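PDB 2D2E: SufC protein from Thermus thermophilus, which binds and hydrolyses ATP as a cytoplasmic ABC-type ATPase of the Suf system, probably serving iron-sulphur cluster assembly. Local coordinates for residues K80-A85 with Y164-E169; V95-F100 with E133-R138; H201-L206 with L230-E235. One frame throughout, in Å; residues are numbered along the deposited sequence. Where two conformers were deposited one is given.

Contact 1: residues K80-A85 with Y164-E169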
loop_
_atom_site.group_PDB
_atom_site.type_symbol
_atom_site.label_atom_id
_atom_site.label_comp_id
_atom_site.label_asym_id
_atom_site.label_seq_id
_atom_site.Cartn_x
_atom_site.Cartn_y
_atom_site.Cartn_z
ATOM N N LYS A 80 -9.579 -3.721 10.946
ATOM C CA LYS A 80 -8.609 -4.658 11.489
ATOM C C LYS A 80 -7.177 -4.129 11.345
ATOM O O LYS A 80 -6.242 -4.781 11.781
ATOM C CB LYS A 80 -8.725 -6.020 10.798
ATOM C CG LYS A 80 -9.985 -6.819 11.159
ATOM C CD LYS A 80 -9.914 -7.355 12.591
ATOM C CE LYS A 80 -11.098 -8.255 12.918
ATOM N NZ LYS A 80 -12.399 -7.547 12.765
ATOM N N GLY A 81 -7.019 -2.967 10.709
ATOM C CA GLY A 81 -5.695 -2.379 10.569
ATOM C C GLY A 81 -5.091 -2.287 9.169
ATOM O O GLY A 81 -3.964 -1.825 9.025
ATOM N N LEU A 82 -5.819 -2.720 8.147
ATOM C CA LEU A 82 -5.288 -2.648 6.777
ATOM C C LEU A 82 -5.621 -1.291 6.170
ATOM O O LEU A 82 -6.782 -0.905 6.096
ATOM C CB LEU A 82 -5.878 -3.773 5.920
ATOM C CG LEU A 82 -5.298 -3.937 4.509
ATOM C CD1 LEU A 82 -3.827 -4.391 4.561
ATOM C CD2 LEU A 82 -6.118 -4.975 3.765
ATOM N N PHE A 83 -4.605 -0.567 5.712
ATOM C CA PHE A 83 -4.829 0.756 5.155
ATOM C C PHE A 83 -5.784 0.782 3.958
ATOM O O PHE A 83 -5.625 0.045 2.982
ATOM C CB PHE A 83 -3.490 1.397 4.763
ATOM C CG PHE A 83 -3.623 2.788 4.233
ATOM C CD1 PHE A 83 -4.231 3.776 5.000
ATOM C CD2 PHE A 83 -3.106 3.124 2.986
ATOM C CE1 PHE A 83 -4.334 5.084 4.530
ATOM C CE2 PHE A 83 -3.201 4.423 2.514
ATOM C CZ PHE A 83 -3.809 5.406 3.287
ATOM N N LEU A 84 -6.790 1.640 4.063
ATOM C CA LEU A 84 -7.769 1.826 2.995
ATOM C C LEU A 84 -7.982 3.319 2.870
ATOM O O LEU A 84 -8.602 3.935 3.733
ATOM C CB LEU A 84 -9.099 1.142 3.324
ATOM C CG LEU A 84 -10.187 1.321 2.250
ATOM C CD1 LEU A 84 -9.679 0.773 0.916
ATOM C CD2 LEU A 84 -11.472 0.615 2.678
ATOM N N ALA A 85 -7.447 3.897 1.809
ATOM C CA ALA A 85 -7.592 5.332 1.593
ATOM C C ALA A 85 -9.032 5.652 1.210
ATOM O O ALA A 85 -9.693 4.871 0.508
ATOM C CB ALA A 85 -6.641 5.789 0.502
ATOM N N TYR A 164 -0.969 -2.205 8.724
ATOM C CA TYR A 164 -0.306 -2.647 7.502
ATOM C C TYR A 164 -0.794 -1.783 6.343
ATOM O O TYR A 164 -1.937 -1.348 6.326
ATOM C CB TYR A 164 -0.639 -4.102 7.161
ATOM C CG TYR A 164 -0.114 -5.094 8.166
ATOM C CD1 TYR A 164 -0.918 -5.551 9.210
ATOM C CD2 TYR A 164 1.199 -5.548 8.088
ATOM C CE1 TYR A 164 -0.429 -6.442 10.155
ATOM C CE2 TYR A 164 1.702 -6.440 9.036
ATOM C CZ TYR A 164 0.876 -6.881 10.060
ATOM O OH TYR A 164 1.381 -7.779 10.981
ATOM N N ALA A 165 0.087 -1.535 5.385
ATOM C CA ALA A 165 -0.286 -0.772 4.195
ATOM C C ALA A 165 0.308 -1.420 2.966
ATOM O O ALA A 165 1.487 -1.766 2.942
ATOM C CB ALA A 165 0.212 0.684 4.297
ATOM N N VAL A 166 -0.520 -1.546 1.936
ATOM C CA VAL A 166 -0.094 -2.141 0.660
ATOM C C VAL A 166 -0.194 -0.966 -0.293
ATOM O O VAL A 166 -1.300 -0.438 -0.510
ATOM C CB VAL A 166 -1.057 -3.269 0.224
ATOM C CG1 VAL A 166 -0.632 -3.832 -1.157
ATOM C CG2 VAL A 166 -1.044 -4.382 1.249
ATOM N N LEU A 167 0.949 -0.530 -0.816
ATOM C CA LEU A 167 1.004 0.641 -1.697
ATOM C C LEU A 167 1.485 0.293 -3.077
ATOM O O LEU A 167 2.664 -0.020 -3.267
ATOM C CB LEU A 167 1.940 1.676 -1.093
ATOM C CG LEU A 167 1.522 1.990 0.343
ATOM C CD1 LEU A 167 2.535 2.952 0.940
ATOM C CD2 LEU A 167 0.117 2.580 0.368
ATOM N N ASP A 168 0.584 0.371 -4.051
ATOM C CA ASP A 168 0.985 0.012 -5.414
ATOM C C ASP A 168 1.369 1.306 -6.146
ATOM O O ASP A 168 0.505 2.157 -6.412
ATOM C CB ASP A 168 -0.164 -0.724 -6.104
ATOM C CG ASP A 168 0.232 -1.294 -7.468
ATOM O OD1 ASP A 168 -0.483 -2.183 -7.983
ATOM O OD2 ASP A 168 1.252 -0.842 -8.028
ATOM N N GLU A 169 2.670 1.448 -6.438
ATOM C CA GLU A 169 3.185 2.646 -7.069
ATOM C C GLU A 169 3.534 2.433 -8.525
ATOM O O GLU A 169 4.281 3.225 -9.107
ATOM C CB GLU A 169 4.405 3.171 -6.302
ATOM C CG GLU A 169 4.120 3.348 -4.781
ATOM C CD GLU A 169 2.843 4.140 -4.524
ATOM O OE1 GLU A 169 2.049 3.758 -3.647
ATOM O OE2 GLU A 169 2.618 5.156 -5.210
HETATM O O HOH W 1 -3.307 -1.513 2.451
#

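Contact 2: residues V95-F100 with E133-R138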
loop_
_atom_site.group_PDB
_atom_site.type_symbol
_atom_site.label_atom_id
_atom_site.label_comp_id
_atom_site.label_asym_id
_atom_site.label_seq_id
_atom_site.Cartn_x
_atom_site.Cartn_y
_atom_site.Cartn_z
ATOM N N VAL A 95 -13.991 21.513 -0.954
ATOM C CA VAL A 95 -13.687 20.560 0.112
ATOM C C VAL A 95 -12.206 20.671 0.463
ATOM O O VAL A 95 -11.349 20.247 -0.309
ATOM C CB VAL A 95 -13.983 19.102 -0.304
ATOM C CG1 VAL A 95 -13.639 18.150 0.851
ATOM C CG2 VAL A 95 -15.453 18.953 -0.682
ATOM N N THR A 96 -11.905 21.233 1.624
ATOM C CA THR A 96 -10.508 21.363 2.025
ATOM C C THR A 96 -9.920 19.997 2.385
ATOM O O THR A 96 -10.635 19.074 2.773
ATOM C CB THR A 96 -10.358 22.254 3.252
ATOM O OG1 THR A 96 -11.126 21.703 4.335
ATOM C CG2 THR A 96 -10.853 23.676 2.948
ATOM N N ILE A 97 -8.610 19.871 2.235
ATOM C CA ILE A 97 -7.949 18.629 2.617
ATOM C C ILE A 97 -8.196 18.374 4.109
ATOM O O ILE A 97 -8.404 17.227 4.523
ATOM C CB ILE A 97 -6.430 18.710 2.311
ATOM C CG1 ILE A 97 -6.234 18.688 0.793
ATOM C CG2 ILE A 97 -5.682 17.551 2.932
ATOM C CD1 ILE A 97 -4.825 18.903 0.348
ATOM N N ALA A 98 -8.204 19.429 4.924
ATOM C CA ALA A 98 -8.446 19.240 6.355
ATOM C C ALA A 98 -9.814 18.587 6.616
ATOM O O ALA A 98 -9.909 17.615 7.379
ATOM C CB ALA A 98 -8.343 20.584 7.105
ATOM N N ASN A 99 -10.871 19.112 5.991
ATOM C CA ASN A 99 -12.215 18.546 6.177
ATOM C C ASN A 99 -12.262 17.094 5.695
ATOM O O ASN A 99 -12.901 16.242 6.309
ATOM C CB ASN A 99 -13.262 19.336 5.376
ATOM C CG ASN A 99 -13.774 20.562 6.110
ATOM O OD1 ASN A 99 -14.277 21.508 5.490
ATOM N ND2 ASN A 99 -13.666 20.551 7.418
ATOM N N PHE A 100 -11.616 16.831 4.564
ATOM C CA PHE A 100 -11.596 15.491 4.005
ATOM C C PHE A 100 -10.888 14.523 4.937
ATOM O O PHE A 100 -11.342 13.391 5.139
ATOM C CB PHE A 100 -10.902 15.492 2.646
ATOM C CG PHE A 100 -10.846 14.142 2.007
ATOM C CD1 PHE A 100 -12.016 13.506 1.611
ATOM C CD2 PHE A 100 -9.634 13.481 1.844
ATOM C CE1 PHE A 100 -11.983 12.225 1.063
ATOM C CE2 PHE A 100 -9.592 12.200 1.294
ATOM C CZ PHE A 100 -10.764 11.577 0.907
ATOM N N GLU A 133 1.441 23.415 7.525
ATOM C CA GLU A 133 0.014 23.336 7.829
ATOM C C GLU A 133 -0.880 23.992 6.768
ATOM O O GLU A 133 -2.050 23.642 6.643
ATOM C CB GLU A 133 -0.247 23.956 9.208
ATOM C CG GLU A 133 -1.490 23.418 9.894
ATOM C CD GLU A 133 -1.533 23.742 11.378
ATOM O OE1 GLU A 133 -0.611 23.321 12.107
ATOM O OE2 GLU A 133 -2.488 24.420 11.808
ATOM N N SER A 134 -0.334 24.938 6.006
ATOM C CA SER A 134 -1.089 25.611 4.951
ATOM C C SER A 134 -1.605 24.627 3.889
ATOM O O SER A 134 -2.595 24.900 3.209
ATOM C CB SER A 134 -0.217 26.686 4.282
ATOM O OG SER A 134 0.941 26.122 3.685
ATOM N N TYR A 135 -0.935 23.485 3.755
ATOM C CA TYR A 135 -1.342 22.458 2.793
ATOM C C TYR A 135 -2.786 21.990 3.023
ATOM O O TYR A 135 -3.519 21.702 2.071
ATOM C CB TYR A 135 -0.390 21.259 2.893
ATOM C CG TYR A 135 -0.859 20.036 2.136
ATOM C CD1 TYR A 135 -0.786 19.976 0.740
ATOM C CD2 TYR A 135 -1.418 18.952 2.816
ATOM C CE1 TYR A 135 -1.259 18.854 0.050
ATOM C CE2 TYR A 135 -1.896 17.858 2.135
ATOM C CZ TYR A 135 -1.816 17.798 0.771
ATOM O OH TYR A 135 -2.283 16.653 0.151
ATOM N N LEU A 136 -3.182 21.921 4.289
ATOM C CA LEU A 136 -4.523 21.478 4.664
ATOM C C LEU A 136 -5.640 22.388 4.160
ATOM O O LEU A 136 -6.810 21.994 4.159
ATOM C CB LEU A 136 -4.616 21.350 6.184
ATOM C CG LEU A 136 -3.971 20.123 6.840
ATOM C CD1 LEU A 136 -2.624 19.811 6.231
ATOM C CD2 LEU A 136 -3.841 20.388 8.316
ATOM N N SER A 137 -5.284 23.600 3.741
ATOM C CA SER A 137 -6.264 24.550 3.238
ATOM C C SER A 137 -6.500 24.415 1.741
ATOM O O SER A 137 -7.369 25.075 1.185
ATOM C CB SER A 137 -5.841 25.991 3.570
ATOM O OG SER A 137 -5.950 26.244 4.963
ATOM N N ARG A 138 -5.710 23.573 1.083
ATOM C CA ARG A 138 -5.886 23.346 -0.344
ATOM C C ARG A 138 -7.193 22.569 -0.501
ATOM O O ARG A 138 -7.625 21.879 0.421
ATOM C CB ARG A 138 -4.715 22.527 -0.893
ATOM C CG ARG A 138 -4.718 22.399 -2.399
ATOM C CD ARG A 138 -3.451 21.746 -2.909
ATOM N NE ARG A 138 -3.473 21.611 -4.366
ATOM C CZ ARG A 138 -3.313 22.624 -5.211
ATOM N NH1 ARG A 138 -3.111 23.853 -4.750
ATOM N NH2 ARG A 138 -3.363 22.409 -6.518
#

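Contact 3: residues H201-L206 with L230-E235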
loop_
_atom_site.group_PDB
_atom_site.type_symbol
_atom_site.label_atom_id
_atom_site.label_comp_id
_atom_site.label_asym_id
_atom_site.label_seq_id
_atom_site.Cartn_x
_atom_site.Cartn_y
_atom_site.Cartn_z
ATOM N N HIS A 201 6.921 -1.860 -10.507
ATOM C CA HIS A 201 7.525 -2.529 -11.656
ATOM C C HIS A 201 8.990 -2.105 -11.712
ATOM O O HIS A 201 9.890 -2.932 -11.864
ATOM C CB HIS A 201 6.833 -2.107 -12.962
ATOM C CG HIS A 201 7.439 -2.746 -14.170
ATOM N ND1 HIS A 201 8.202 -2.053 -15.083
ATOM C CD2 HIS A 201 7.455 -4.043 -14.569
ATOM C CE1 HIS A 201 8.663 -2.891 -15.997
ATOM N NE2 HIS A 201 8.224 -4.104 -15.707
ATOM N N TYR A 202 9.231 -0.807 -11.547
ATOM C CA TYR A 202 10.596 -0.261 -11.560
ATOM C C TYR A 202 11.223 -0.310 -10.182
ATOM O O TYR A 202 10.551 -0.156 -9.169
ATOM C CB TYR A 202 10.597 1.213 -11.986
ATOM C CG TYR A 202 10.191 1.417 -13.413
ATOM C CD1 TYR A 202 8.970 2.023 -13.729
ATOM C CD2 TYR A 202 11.014 1.005 -14.453
ATOM C CE1 TYR A 202 8.583 2.217 -15.048
ATOM C CE2 TYR A 202 10.628 1.189 -15.792
ATOM C CZ TYR A 202 9.415 1.797 -16.073
ATOM O OH TYR A 202 9.038 2.002 -17.381
ATOM N N GLN A 203 12.534 -0.484 -10.150
ATOM C CA GLN A 203 13.268 -0.507 -8.894
ATOM C C GLN A 203 13.433 0.895 -8.272
ATOM O O GLN A 203 13.664 1.009 -7.076
ATOM C CB GLN A 203 14.681 -1.070 -9.147
ATOM C CG GLN A 203 15.589 -1.150 -7.906
ATOM C CD GLN A 203 16.427 0.107 -7.628
ATOM O OE1 GLN A 203 16.501 1.029 -8.433
ATOM N NE2 GLN A 203 17.055 0.125 -6.474
ATOM N N ARG A 204 13.301 1.942 -9.090
ATOM C CA ARG A 204 13.529 3.324 -8.639
ATOM C C ARG A 204 13.107 3.705 -7.226
ATOM O O ARG A 204 13.919 4.209 -6.453
ATOM C CB ARG A 204 12.907 4.328 -9.619
ATOM C CG ARG A 204 13.404 5.772 -9.418
ATOM C CD ARG A 204 14.928 5.866 -9.592
ATOM N NE ARG A 204 15.358 5.207 -10.826
ATOM C CZ ARG A 204 15.244 5.729 -12.044
ATOM N NH1 ARG A 204 14.727 6.941 -12.208
ATOM N NH2 ARG A 204 15.615 5.022 -13.103
ATOM N N ILE A 205 11.846 3.477 -6.881
ATOM C CA ILE A 205 11.384 3.867 -5.546
ATOM C C ILE A 205 12.156 3.229 -4.396
ATOM O O ILE A 205 12.203 3.783 -3.278
ATOM C CB ILE A 205 9.853 3.606 -5.406
ATOM C CG1 ILE A 205 9.301 4.338 -4.167
ATOM C CG2 ILE A 205 9.571 2.100 -5.318
ATOM C CD1 ILE A 205 7.766 4.288 -4.072
ATOM N N LEU A 206 12.771 2.081 -4.664
ATOM C CA LEU A 206 13.486 1.362 -3.625
ATOM C C LEU A 206 14.813 1.993 -3.243
ATOM O O LEU A 206 15.485 1.539 -2.307
ATOM C CB LEU A 206 13.632 -0.113 -4.026
ATOM C CG LEU A 206 12.267 -0.745 -4.311
ATOM C CD1 LEU A 206 12.446 -2.208 -4.733
ATOM C CD2 LEU A 206 11.372 -0.670 -3.078
ATOM N N LEU A 230 18.588 -7.810 -4.881
ATOM C CA LEU A 230 17.811 -8.497 -5.915
ATOM C C LEU A 230 17.095 -7.475 -6.784
ATOM O O LEU A 230 17.045 -7.615 -8.001
ATOM C CB LEU A 230 16.791 -9.453 -5.297
ATOM C CG LEU A 230 15.821 -10.155 -6.267
ATOM C CD1 LEU A 230 16.605 -10.899 -7.378
ATOM C CD2 LEU A 230 14.926 -11.120 -5.477
ATOM N N ALA A 231 16.540 -6.429 -6.172
ATOM C CA ALA A 231 15.866 -5.400 -6.964
ATOM C C ALA A 231 16.889 -4.676 -7.832
ATOM O O ALA A 231 16.610 -4.318 -8.967
ATOM C CB ALA A 231 15.165 -4.391 -6.043
ATOM N N LEU A 232 18.083 -4.458 -7.290
ATOM C CA LEU A 232 19.128 -3.779 -8.041
ATOM C C LEU A 232 19.541 -4.563 -9.277
ATOM O O LEU A 232 19.663 -4.003 -10.377
ATOM C CB LEU A 232 20.352 -3.548 -7.140
ATOM C CG LEU A 232 20.070 -2.569 -5.988
ATOM C CD1 LEU A 232 21.098 -2.716 -4.864
ATOM C CD2 LEU A 232 20.068 -1.160 -6.540
ATOM N N GLU A 233 19.752 -5.862 -9.106
ATOM C CA GLU A 233 20.170 -6.677 -10.234
ATOM C C GLU A 233 19.059 -6.756 -11.276
ATOM O O GLU A 233 19.320 -6.737 -12.466
ATOM C CB GLU A 233 20.602 -8.071 -9.773
ATOM C CG GLU A 233 21.335 -8.819 -10.896
ATOM C CD GLU A 233 22.184 -9.978 -10.412
ATOM O OE1 GLU A 233 22.996 -10.477 -11.226
ATOM O OE2 GLU A 233 22.043 -10.390 -9.237
ATOM N N LEU A 234 17.805 -6.813 -10.823
ATOM C CA LEU A 234 16.674 -6.831 -11.747
ATOM C C LEU A 234 16.636 -5.544 -12.555
ATOM O O LEU A 234 16.339 -5.560 -13.751
ATOM C CB LEU A 234 15.344 -6.946 -10.990
ATOM C CG LEU A 234 14.683 -8.312 -10.881
ATOM C CD1 LEU A 234 13.445 -8.178 -9.991
ATOM C CD2 LEU A 234 14.287 -8.814 -12.266
ATOM N N GLU A 235 16.924 -4.413 -11.917
ATOM C CA GLU A 235 16.905 -3.166 -12.654
ATOM C C GLU A 235 18.036 -3.130 -13.692
ATOM O O GLU A 235 17.846 -2.674 -14.821
ATOM C CB GLU A 235 17.019 -1.982 -11.698
ATOM C CG GLU A 235 16.608 -0.656 -12.319
ATOM C CD GLU A 235 15.194 -0.654 -12.901
ATOM O OE1 GLU A 235 14.260 -1.370 -12.404
ATOM O OE2 GLU A 235 14.981 0.092 -13.873
#

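Contact 1: residues K80-A85 with Y164-E169
Phe83 lays its CB against the methyl of Ala165, 3.8 Å from CB to CB, and brings its ring to the side chain of Leu167. CG stands anti to the backbone N (chi1 -178°), and in the ring beyond it CD2 lies 4.2 Å from Leu167 CD2, the two side chains crossing at about a right angle. Leu82 packs separately, its CD1 reaching Tyr164 CB at 4.1 Å and, slightly farther off, Val166 CG2. A single beta bridge pairs Leu82 with Tyr164. Tyr164 N donates to Gly81 O at 3.0 Å, and Phe83 N returns a bond to Tyr164 O at 2.8 Å. Beyond this pair the backbones part, and a water takes over: it donates to Phe83 O and accepts from Val166 N, 2.8 Å from each. Gly81 ends helix 74-79 in a Schellman motif, and its positive phi (113°) would press a CB against the preceding carbonyl oxygen. The tyrosine hydroxyl turns elsewhere, to a hydrogen bond with Asp65. Strand 164-168, outermost in the mixed sheet and paired with 195-199, runs through apolar residues to Asp168, which bonds Ser43 of the P-loop, consistent with the Walker B strand of ABC ATPases. Helix 148-160 packs on Phe83 and Ala165, helix 176-189 on Leu167, and helix 74-79 on Leu82.

Contact 2: residues V95-F100 with E133-R138
Two backbone bonds join the start of helix 97-109 to the end of the 3-10 turn 133-137: Ile97 N donates to Arg138 O at 2.9 Å, almost in line with the carbonyl, and Ala98 N to Leu136 O at 3.0 Å, in the carbonyl plane on a lone pair. First-turn amides, which have no acceptor within their own helix, thus find carbonyls in the other segment. Thr96 CA adds a C-H...O contact to Arg138 O at 3.3 Å. Ile97 carries most of the side-chain contact. Its CG1 stands anti to the carbonyl carbon (chi1 -70°) and CD1 is anti about the next bond (chi2 174°), coming down on one face of the Tyr135 ring, offset toward the rim near CZ. This CH-pi contact measures 3.6 Å from CD1 to the ring centroid of Tyr135, while the same methyl touches Arg138 CB at 3.8 Å. Tyr135 is further held by a cation-pi contact with Arg151 and an edge-to-face contact with Trp131. One residue on, Ala98 CB meets Leu136 CB at 3.9 Å. Thr96 is the N-cap: its OG1 accepts from Asn99 N at 3.1 Å. The arrangement is that of a capped helix N-terminus docked on a 3-10 turn, within the helical part of the ABC ATPase and away from the nucleotide site.

Contact 3: residues H201-L206 with L230-E235
Gln203 and Glu235 lie against each other through their aliphatic parts, CB to CB at 3.6 Å; Glu235 then turns its carboxylate to the backbone N of Gln203, whereas the side-chain amide of Gln203 goes to Asn207. The glutamate chain is bent, with CG anti to the backbone N (chi1 -163°) and a turn at chi2 (56°). Its OE1 accepts from Gln203 N at 3.0 Å; the N-H comes from above the carboxylate plane, 56° out of it, on a fairly straight line. Its OE2 lies at the edge of the Tyr202 ring, 4.1 Å from CD2, with the ring and carboxylate planes steeply inclined. Gln203 bends too: its CG rests by Ala231 O at 3.5 Å, and the amide beyond swings across Leu232, where NE2 lies 3.3 Å from CD2. That same NE2 is hydrogen-bonded to Asn207 OD1, which fixes the amide's direction. Farther along the loop, Leu206 CD1 meets Ala231 CB at 3.7 Å. An alanine in place of Glu235 would probably leave the backbone N-H of Gln203 without this acceptor and open a gap beside Gln203 CB. The contact joins the loop after strand 195-199 to helix 228-237, with Met35 of strand 31-35 packing on both Leu206 and Ala231. Helix 176-189 receives Arg204 and Ile205, and helix 239-244 covers Leu234.

In the fold
From the N terminus, the chain first passes several strands and the P-loop with Lys42 and Ser43 before reaching helix 74-79. Contact 1 then closes a long loop, about half of it helix and none of it strand, joining the segment after that helix to edge strand 164-168 of the central sheet. Contact 2 falls within this loop and closes a smaller one, joining the start of helix 97-109 to the turn before helix 148-160; the two do not touch. Contact 3 follows in series, closing a loop rich in strand between 201-206 and helix 228-237. It meets contact 1 where Glu169 packs on Ile205, whereas contact 2 lies far off, its centre about 34 Å from that of contact 3.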